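Local coordinates for protein-glutamine gamma-glutamyltransferase 2 (Pagrus major, PDB 1G0D), which is a transglutaminase that probably joins peptide-bound glutamine to lysine side chains or small amines in a calcium-dependent reaction, cross-linking or aminating proteins, at residues A[587-592]-A[661-666]; A[626-631]-A[647-652]; A[286-291]-A[337-342]. All coordinates share one frame; numbering follows the deposited sequence.

Interaction 1: residues A[587-592]-A[661-666]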
loop_
_atom_site.group_PDB
_atom_site.type_symbol
_atom_site.label_atom_id
_atom_site.label_comp_id
_atom_site.label_asym_id
_atom_site.label_seq_id
_atom_site.Cartn_x
_atom_site.Cartn_y
_atom_site.Cartn_z
ATOM N N LEU A 587 -9.316 -16.005 13.175
ATOM C CA LEU A 587 -10.594 -15.608 13.750
ATOM C C LEU A 587 -11.773 -16.095 12.932
ATOM O O LEU A 587 -11.721 -16.107 11.706
ATOM C CB LEU A 587 -10.676 -14.067 13.909
ATOM C CG LEU A 587 -9.587 -13.350 14.739
ATOM C CD1 LEU A 587 -9.930 -11.858 14.977
ATOM C CD2 LEU A 587 -9.443 -14.081 16.066
ATOM N N LEU A 588 -12.825 -16.508 13.641
ATOM C CA LEU A 588 -14.085 -16.955 13.057
ATOM C C LEU A 588 -14.986 -15.761 13.174
ATOM O O LEU A 588 -15.472 -15.418 14.275
ATOM C CB LEU A 588 -14.698 -18.072 13.868
ATOM C CG LEU A 588 -15.557 -19.095 13.136
ATOM C CD1 LEU A 588 -16.684 -19.462 14.031
ATOM C CD2 LEU A 588 -16.061 -18.553 11.849
ATOM N N VAL A 589 -15.173 -15.093 12.044
ATOM C CA VAL A 589 -16.021 -13.929 12.030
ATOM C C VAL A 589 -17.319 -14.332 11.330
ATOM O O VAL A 589 -17.291 -14.901 10.230
ATOM C CB VAL A 589 -15.320 -12.785 11.316
ATOM C CG1 VAL A 589 -16.071 -11.521 11.533
ATOM C CG2 VAL A 589 -13.915 -12.631 11.849
ATOM N N GLN A 590 -18.450 -14.080 12.006
ATOM C CA GLN A 590 -19.779 -14.418 11.495
ATOM C C GLN A 590 -20.794 -13.340 11.827
ATOM O O GLN A 590 -20.857 -12.855 12.940
ATOM C CB GLN A 590 -20.270 -15.719 12.114
ATOM C CG GLN A 590 -19.298 -16.872 12.021
ATOM C CD GLN A 590 -19.672 -18.044 12.931
ATOM O OE1 GLN A 590 -20.110 -19.099 12.453
ATOM N NE2 GLN A 590 -19.493 -17.868 14.246
ATOM N N VAL A 591 -21.590 -12.949 10.851
ATOM C CA VAL A 591 -22.612 -11.972 11.128
ATOM C C VAL A 591 -23.841 -12.533 10.417
ATOM O O VAL A 591 -24.195 -12.130 9.326
ATOM C CB VAL A 591 -22.143 -10.595 10.652
ATOM C CG1 VAL A 591 -21.283 -10.753 9.506
ATOM C CG2 VAL A 591 -23.283 -9.706 10.374
ATOM N N PRO A 592 -24.508 -13.507 11.063
ATOM C CA PRO A 592 -25.701 -14.239 10.623
ATOM C C PRO A 592 -27.012 -13.500 10.258
ATOM O O PRO A 592 -27.327 -12.413 10.773
ATOM C CB PRO A 592 -25.896 -15.262 11.739
ATOM C CG PRO A 592 -25.291 -14.612 12.907
ATOM C CD PRO A 592 -24.093 -13.932 12.407
ATOM N N LEU A 661 -15.951 -7.419 6.409
ATOM C CA LEU A 661 -15.790 -7.042 7.813
ATOM C C LEU A 661 -14.458 -7.574 8.226
ATOM O O LEU A 661 -14.171 -8.773 8.053
ATOM C CB LEU A 661 -16.899 -7.623 8.680
ATOM C CG LEU A 661 -16.848 -7.239 10.154
ATOM C CD1 LEU A 661 -16.986 -5.739 10.343
ATOM C CD2 LEU A 661 -17.950 -8.000 10.890
ATOM N N LEU A 662 -13.638 -6.653 8.733
ATOM C CA LEU A 662 -12.265 -6.952 9.156
ATOM C C LEU A 662 -12.090 -6.918 10.680
ATOM O O LEU A 662 -12.660 -6.078 11.382
ATOM C CB LEU A 662 -11.280 -5.962 8.510
ATOM C CG LEU A 662 -10.950 -6.058 7.021
ATOM C CD1 LEU A 662 -12.192 -5.999 6.155
ATOM C CD2 LEU A 662 -10.089 -4.893 6.683
ATOM N N VAL A 663 -11.310 -7.862 11.191
ATOM C CA VAL A 663 -11.072 -7.926 12.612
ATOM C C VAL A 663 -9.633 -8.298 12.985
ATOM O O VAL A 663 -8.988 -9.172 12.375
ATOM C CB VAL A 663 -12.060 -8.923 13.274
ATOM C CG1 VAL A 663 -11.851 -8.955 14.761
ATOM C CG2 VAL A 663 -13.479 -8.510 12.968
ATOM N N ASP A 664 -9.151 -7.583 13.997
ATOM C CA ASP A 664 -7.841 -7.769 14.574
ATOM C C ASP A 664 -7.939 -8.110 16.083
ATOM O O ASP A 664 -8.792 -7.594 16.804
ATOM C CB ASP A 664 -7.035 -6.490 14.397
ATOM C CG ASP A 664 -5.756 -6.504 15.194
ATOM O OD1 ASP A 664 -4.758 -7.104 14.723
ATOM O OD2 ASP A 664 -5.749 -5.925 16.304
ATOM N N PHE A 665 -7.073 -9.002 16.549
ATOM C CA PHE A 665 -7.012 -9.355 17.976
ATOM C C PHE A 665 -5.580 -9.273 18.506
ATOM O O PHE A 665 -4.650 -9.877 17.940
ATOM C CB PHE A 665 -7.553 -10.776 18.260
ATOM C CG PHE A 665 -7.321 -11.245 19.694
ATOM C CD1 PHE A 665 -8.213 -10.905 20.718
ATOM C CD2 PHE A 665 -6.177 -11.969 20.031
ATOM C CE1 PHE A 665 -7.952 -11.278 22.061
ATOM C CE2 PHE A 665 -5.921 -12.339 21.358
ATOM C CZ PHE A 665 -6.805 -11.992 22.369
ATOM N N ASP A 666 -5.408 -8.515 19.589
ATOM C CA ASP A 666 -4.100 -8.405 20.229
ATOM C C ASP A 666 -4.170 -8.715 21.724
ATOM O O ASP A 666 -5.178 -8.457 22.398
ATOM C CB ASP A 666 -3.462 -7.025 20.030
ATOM C CG ASP A 666 -1.960 -7.032 20.342
ATOM O OD1 ASP A 666 -1.476 -6.045 20.934
ATOM O OD2 ASP A 666 -1.267 -8.022 19.995
#
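Leu587 and Val663 meet across the interior of the C-terminal immunoglobulin-like beta sandwich, their side chains crossing at about a right angle. Strand 588-590 belongs to one sheet and strand 659-666 to the other, so no hydrogen bond joins the two segments and the contact is made of aliphatic carbons, mostly methyls. Leu587 has CG anti to its own carbonyl carbon (chi1 -57°), and from there the CD1 branch reaches Val663 CG1 at 3.5 Å.

The two methyls of Val663 are shared out between Leu587 and Val589. CG1 lies anti to the backbone N (chi1 -178°) and goes to Leu587, while CG2 faces Val589, whose CG1 is 4.2 Å away. The same Val589 CG1 also touches Leu661 CD2 at 4.0 Å, the two side chains meeting obliquely. A single methyl of Val589 thus serves two successive inward residues of the opposite strand, Leu661 and Val663.

Between these two, Leu662 points the other way, as does Asp664 beyond Val663. The carboxylate of Asp664 forms salt bridges with Lys674 of the adjacent strand and with Arg248, far back in the sequence, so this outer face of the sheet meets another part of the protein. The backbone of Leu587 bonds to Lys674, whereas Leu588 and Gln590 pair with strand 601-608: the chain passes from one sheet to the other here. Phe665 sends its ring away from 587-592 to meet Phe607 and Phe620, and touches this segment through its stem, with CB 4.2 Å from Leu587 CD1.

Interaction 2: residues A[626-631]-A[647-652]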
loop_
_atom_site.group_PDB
_atom_site.type_symbol
_atom_site.label_atom_id
_atom_site.label_comp_id
_atom_site.label_asym_id
_atom_site.label_seq_id
_atom_site.Cartn_x
_atom_site.Cartn_y
_atom_site.Cartn_z
ATOM N N GLY A 626 -18.154 0.952 4.643
ATOM C CA GLY A 626 -19.580 0.751 4.464
ATOM C C GLY A 626 -20.315 -0.047 5.520
ATOM O O GLY A 626 -21.547 -0.080 5.497
ATOM N N LEU A 627 -19.587 -0.709 6.428
ATOM C CA LEU A 627 -20.184 -1.495 7.533
ATOM C C LEU A 627 -20.017 -0.708 8.861
ATOM O O LEU A 627 -21.004 -0.318 9.477
ATOM C CB LEU A 627 -19.522 -2.877 7.660
ATOM C CG LEU A 627 -19.777 -3.903 6.547
ATOM C CD1 LEU A 627 -19.318 -5.310 6.986
ATOM C CD2 LEU A 627 -21.260 -3.900 6.199
ATOM N N LEU A 628 -18.775 -0.503 9.316
ATOM C CA LEU A 628 -18.501 0.296 10.512
ATOM C C LEU A 628 -17.093 0.825 10.606
ATOM O O LEU A 628 -16.153 0.290 10.018
ATOM C CB LEU A 628 -18.779 -0.436 11.815
ATOM C CG LEU A 628 -18.485 -1.880 12.217
ATOM C CD1 LEU A 628 -17.076 -2.205 12.184
ATOM C CD2 LEU A 628 -18.939 -2.075 13.649
ATOM N N SER A 629 -16.951 1.905 11.343
ATOM C CA SER A 629 -15.626 2.467 11.583
ATOM C C SER A 629 -14.942 1.673 12.730
ATOM O O SER A 629 -15.621 1.182 13.635
ATOM C CB SER A 629 -15.791 3.911 11.953
ATOM O OG SER A 629 -17.114 4.275 11.632
ATOM N N ALA A 630 -13.620 1.532 12.690
ATOM C CA ALA A 630 -12.921 0.749 13.714
ATOM C C ALA A 630 -13.603 0.847 15.068
ATOM O O ALA A 630 -13.859 1.938 15.579
ATOM C CB ALA A 630 -11.524 1.197 13.836
ATOM N N THR A 631 -13.891 -0.309 15.649
ATOM C CA THR A 631 -14.575 -0.376 16.926
ATOM C C THR A 631 -13.958 -1.450 17.788
ATOM O O THR A 631 -13.687 -2.533 17.297
ATOM C CB THR A 631 -16.025 -0.714 16.701
ATOM O OG1 THR A 631 -16.630 0.322 15.918
ATOM C CG2 THR A 631 -16.731 -0.852 18.011
ATOM N N VAL A 647 -16.548 -12.953 21.454
ATOM C CA VAL A 647 -17.224 -11.654 21.629
ATOM C C VAL A 647 -18.223 -11.456 20.493
ATOM O O VAL A 647 -18.383 -12.325 19.608
ATOM C CB VAL A 647 -16.295 -10.440 21.521
ATOM C CG1 VAL A 647 -15.778 -10.069 22.863
ATOM C CG2 VAL A 647 -15.180 -10.717 20.532
ATOM N N LYS A 648 -18.886 -10.298 20.532
ATOM C CA LYS A 648 -19.835 -9.923 19.516
ATOM C C LYS A 648 -20.092 -8.453 19.666
ATOM O O LYS A 648 -19.925 -7.901 20.734
ATOM C CB LYS A 648 -21.120 -10.713 19.655
ATOM C CG LYS A 648 -21.585 -10.886 21.045
ATOM C CD LYS A 648 -22.588 -9.832 21.377
ATOM C CE LYS A 648 -23.561 -10.362 22.391
ATOM N NZ LYS A 648 -24.013 -11.755 22.063
ATOM N N LEU A 649 -20.498 -7.823 18.578
ATOM C CA LEU A 649 -20.745 -6.383 18.536
ATOM C C LEU A 649 -22.032 -6.170 17.728
ATOM O O LEU A 649 -22.341 -6.957 16.839
ATOM C CB LEU A 649 -19.583 -5.714 17.784
ATOM C CG LEU A 649 -18.976 -4.333 18.093
ATOM C CD1 LEU A 649 -18.178 -3.864 16.870
ATOM C CD2 LEU A 649 -20.041 -3.302 18.452
ATOM N N SER A 650 -22.790 -5.126 18.023
ATOM C CA SER A 650 -23.983 -4.860 17.238
ATOM C C SER A 650 -23.736 -3.582 16.504
ATOM O O SER A 650 -23.065 -2.702 17.037
ATOM C CB SER A 650 -25.185 -4.659 18.115
ATOM O OG SER A 650 -26.153 -5.652 17.832
ATOM N N PHE A 651 -24.237 -3.478 15.275
ATOM C CA PHE A 651 -24.068 -2.257 14.499
ATOM C C PHE A 651 -24.998 -2.272 13.284
ATOM O O PHE A 651 -25.566 -3.318 12.944
ATOM C CB PHE A 651 -22.600 -2.075 14.092
ATOM C CG PHE A 651 -22.126 -3.057 13.070
ATOM C CD1 PHE A 651 -21.735 -4.331 13.447
ATOM C CD2 PHE A 651 -22.102 -2.721 11.720
ATOM C CE1 PHE A 651 -21.336 -5.256 12.491
ATOM C CE2 PHE A 651 -21.707 -3.642 10.774
ATOM C CZ PHE A 651 -21.329 -4.908 11.158
ATOM N N SER A 652 -25.176 -1.111 12.655
ATOM C CA SER A 652 -26.065 -0.990 11.503
ATOM C C SER A 652 -25.288 -0.570 10.248
ATOM O O SER A 652 -24.829 0.574 10.156
ATOM C CB SER A 652 -27.146 0.045 11.815
ATOM O OG SER A 652 -28.117 -0.477 12.716
#
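The side chains of Leu628 and Phe651 cross at about a right angle, and following Leu628 outward from the backbone accounts for most of this contact. Its CB is 4.0 Å from Phe651 CD2. CG sits between the backbone N and the carbonyl carbon (chi1 41°), a position that brings it to 3.7 Å from the same Phe651 CD2. At the tip the branches part. CD2 rides over one ring face, offset toward the rim and closest to Phe651 CG at 3.4 Å. It lies 3.7 Å from the Phe651 centroid and 25° off the ring normal, a CH-pi contact. CD1 goes instead to Leu661 of strand 659-666.

CD2 has a second neighbour in Leu649 CD1, 3.8 Å away, and that methyl is shared: Thr631 CG2 packs on it at 3.5 Å. At the other end of the contact, Leu627 CB touches Phe651 CE2, and the Leu627 carbonyl oxygen approaches the ring obliquely.

Leu627 and Leu628 form a classic beta bulge facing Gly624 of strand 619-624, and the chain turns a corner at Ser629. Thr631 OG1 donates a 2.6 Å hydrogen bond to Ser629 O, nearly along the C=O axis. With its hydroxyl turned back to its own segment, Thr631 meets Leu649 through carbon alone. Strand 644-651 lies in the facing sheet of the sandwich, where Phe651 also touches Leu601 and Ala603.

No hydrogen bond crosses between 626-631 and 647-652; the contact between them rests on burial and close packing of apolar carbons, with the CH-pi contact of Leu628 on Phe651 as its one directional element.

Interaction 3: residues A[286-291]-A[337-342]. With SO4 (sulfate ion), chain B.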
loop_
_atom_site.group_PDB
_atom_site.type_symbol
_atom_site.label_atom_id
_atom_site.label_comp_id
_atom_site.label_asym_id
_atom_site.label_seq_id
_atom_site.Cartn_x
_atom_site.Cartn_y
_atom_site.Cartn_z
ATOM N N LEU A 286 -8.450 10.366 -4.657
ATOM C CA LEU A 286 -8.316 11.523 -5.530
ATOM C C LEU A 286 -8.592 11.150 -6.973
ATOM O O LEU A 286 -8.736 12.022 -7.827
ATOM C CB LEU A 286 -6.922 12.147 -5.402
ATOM C CG LEU A 286 -6.629 12.701 -4.005
ATOM C CD1 LEU A 286 -5.343 13.522 -4.007
ATOM C CD2 LEU A 286 -7.762 13.571 -3.533
ATOM N N GLY A 287 -8.635 9.857 -7.267
ATOM C CA GLY A 287 -8.931 9.466 -8.633
ATOM C C GLY A 287 -7.813 8.862 -9.455
ATOM O O GLY A 287 -7.984 8.595 -10.655
ATOM N N ILE A 288 -6.661 8.623 -8.857
ATOM C CA ILE A 288 -5.585 8.046 -9.649
ATOM C C ILE A 288 -5.607 6.544 -9.451
ATOM O O ILE A 288 -5.514 6.078 -8.329
ATOM C CB ILE A 288 -4.202 8.623 -9.223
ATOM C CG1 ILE A 288 -4.217 10.159 -9.337
ATOM C CG2 ILE A 288 -3.111 8.077 -10.099
ATOM C CD1 ILE A 288 -2.879 10.846 -9.003
ATOM N N PRO A 289 -5.766 5.768 -10.533
ATOM C CA PRO A 289 -5.795 4.302 -10.433
ATOM C C PRO A 289 -4.556 3.765 -9.673
ATOM O O PRO A 289 -3.407 4.034 -10.062
ATOM C CB PRO A 289 -5.836 3.854 -11.888
ATOM C CG PRO A 289 -6.367 4.984 -12.603
ATOM C CD PRO A 289 -5.946 6.218 -11.915
ATOM N N THR A 290 -4.780 2.994 -8.603
ATOM C CA THR A 290 -3.666 2.501 -7.761
ATOM C C THR A 290 -3.824 1.073 -7.187
ATOM O O THR A 290 -4.928 0.625 -6.850
ATOM C CB THR A 290 -3.465 3.535 -6.576
ATOM O OG1 THR A 290 -3.220 4.838 -7.123
ATOM C CG2 THR A 290 -2.325 3.157 -5.648
ATOM N N ARG A 291 -2.731 0.340 -7.087
ATOM C CA ARG A 291 -2.803 -0.989 -6.477
ATOM C C ARG A 291 -1.543 -1.304 -5.690
ATOM O O ARG A 291 -0.422 -1.081 -6.163
ATOM C CB ARG A 291 -2.980 -2.074 -7.515
ATOM C CG ARG A 291 -2.061 -1.946 -8.693
ATOM C CD ARG A 291 -2.233 -3.118 -9.610
ATOM N NE ARG A 291 -1.250 -3.083 -10.673
ATOM C CZ ARG A 291 -1.275 -3.864 -11.740
ATOM N NH1 ARG A 291 -2.249 -4.757 -11.892
ATOM N NH2 ARG A 291 -0.313 -3.756 -12.646
ATOM N N SER A 337 0.786 3.344 -9.635
ATOM C CA SER A 337 -0.299 4.267 -10.017
ATOM C C SER A 337 -0.328 4.417 -11.533
ATOM O O SER A 337 0.703 4.541 -12.161
ATOM C CB SER A 337 -0.111 5.662 -9.405
ATOM O OG SER A 337 -0.423 5.687 -8.026
ATOM N N TRP A 338 -1.515 4.428 -12.115
ATOM C CA TRP A 338 -1.667 4.561 -13.560
ATOM C C TRP A 338 -1.728 5.996 -13.992
ATOM O O TRP A 338 -2.544 6.746 -13.504
ATOM C CB TRP A 338 -2.956 3.900 -14.041
ATOM C CG TRP A 338 -3.049 3.824 -15.527
ATOM C CD1 TRP A 338 -3.580 4.767 -16.388
ATOM C CD2 TRP A 338 -2.573 2.753 -16.357
ATOM N NE1 TRP A 338 -3.464 4.333 -17.696
ATOM C CE2 TRP A 338 -2.847 3.096 -17.698
ATOM C CE3 TRP A 338 -1.937 1.526 -16.096
ATOM C CZ2 TRP A 338 -2.504 2.259 -18.766
ATOM C CZ3 TRP A 338 -1.598 0.694 -17.162
ATOM C CH2 TRP A 338 -1.879 1.064 -18.473
ATOM N N MET A 339 -0.873 6.363 -14.930
ATOM C CA MET A 339 -0.852 7.714 -15.477
ATOM C C MET A 339 0.106 7.745 -16.672
ATOM O O MET A 339 0.990 6.895 -16.790
ATOM C CB MET A 339 -0.360 8.690 -14.435
ATOM C CG MET A 339 1.118 8.563 -14.095
ATOM S SD MET A 339 1.453 9.536 -12.616
ATOM C CE MET A 339 0.828 8.537 -11.420
ATOM N N SER A 340 -0.093 8.700 -17.568
ATOM C CA SER A 340 0.781 8.857 -18.697
ATOM C C SER A 340 1.899 9.825 -18.275
ATOM O O SER A 340 1.684 10.772 -17.499
ATOM C CB SER A 340 -0.003 9.407 -19.872
ATOM O OG SER A 340 -0.245 10.780 -19.694
ATOM N N ARG A 341 3.094 9.590 -18.794
ATOM C CA ARG A 341 4.251 10.400 -18.425
ATOM C C ARG A 341 4.680 11.327 -19.527
ATOM O O ARG A 341 5.637 11.065 -20.255
ATOM C CB ARG A 341 5.444 9.507 -18.035
ATOM C CG ARG A 341 5.218 8.657 -16.817
ATOM C CD ARG A 341 4.929 9.498 -15.576
ATOM N NE ARG A 341 6.024 10.386 -15.192
ATOM C CZ ARG A 341 7.115 10.011 -14.525
ATOM N NH1 ARG A 341 8.053 10.902 -14.223
ATOM N NH2 ARG A 341 7.275 8.751 -14.175
ATOM N N GLU A 342 3.974 12.428 -19.646
ATOM C CA GLU A 342 4.319 13.384 -20.655
ATOM C C GLU A 342 5.636 14.078 -20.318
ATOM O O GLU A 342 6.232 14.754 -21.151
ATOM C CB GLU A 342 3.180 14.366 -20.779
ATOM C CG GLU A 342 1.935 13.698 -21.269
ATOM C CD GLU A 342 0.983 14.674 -21.912
ATOM O OE1 GLU A 342 -0.186 14.282 -22.128
ATOM O OE2 GLU A 342 1.396 15.828 -22.191
HETATM S S SO4 B . -1.989 -4.942 -15.854
HETATM O O1 SO4 B . -0.703 -4.463 -16.033
HETATM O O2 SO4 B . -2.864 -3.832 -15.813
HETATM O O3 SO4 B . -2.231 -5.591 -17.062
HETATM O O4 SO4 B . -2.020 -5.878 -14.763
#
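Thr290 and Ser337 turn their hydroxyls alike, OG1 (chi1 -57°) and OG (chi1 -75°) each anti to its own carbonyl carbon, which, with both side chains on the same face of an antiparallel sheet, lets the two oxygens meet. This is the four-stranded sheet of the papain-like catalytic core, whose strands 329-339 and 350-355 carry the active-site His332 and Asp355. The pair is non-hydrogen-bonded in its backbone; the side chains bridge it, Ser337 OG donating to Thr290 OG1 at 3.1 Å. Thr290 OG1 in turn donates to Ile288 O at 2.9 Å, from above the carbonyl plane.

Next to this pair, Trp338 N bonds to Pro289 O at 2.8 Å, nearly straight (160° at the hydrogen), and Ser337 CA approaches the same oxygen in a CA-H...O contact. Pro289 CB packs on Trp338 CB at 3.6 Å, while the indole beyond leads away to meet Trp351 edge-to-face and to bond Tyr144 O. Ile288 CG2 reaches Met339 CE.

Arg291, salt-bridged to Glu336 and in cation-pi contact with Trp351, shares with Trp351 NE1 a sulfate probably from the crystallisation liquor: O4 lies at the guanidinium edge, 3.1 Å from Arg291 NH1.

How the interactions relate
Interactions 1 and 2 are neighbouring parts of one sandwich interior, both joining its two facing sheets. They touch directly: Leu661 CB lies 3.8 Å from Leu627 CD1. Along the chain, interaction 2 is nested within the loop that interaction 1 closes. Interaction 1 is fully buried and built from aliphatic groups; interaction 2, formed between the outermost strands of both sheets and only partly buried, adds an aromatic face. Interaction 3 stands apart in the catalytic core, its centre about 33 Å from those of both others. It is buried too, yet joins adjacent strands of one sheet rather than opposed sheets, which brings a backbone hydrogen bond, with a Ser-Thr hydroxyl pair added, where the sandwich contacts have none between segments.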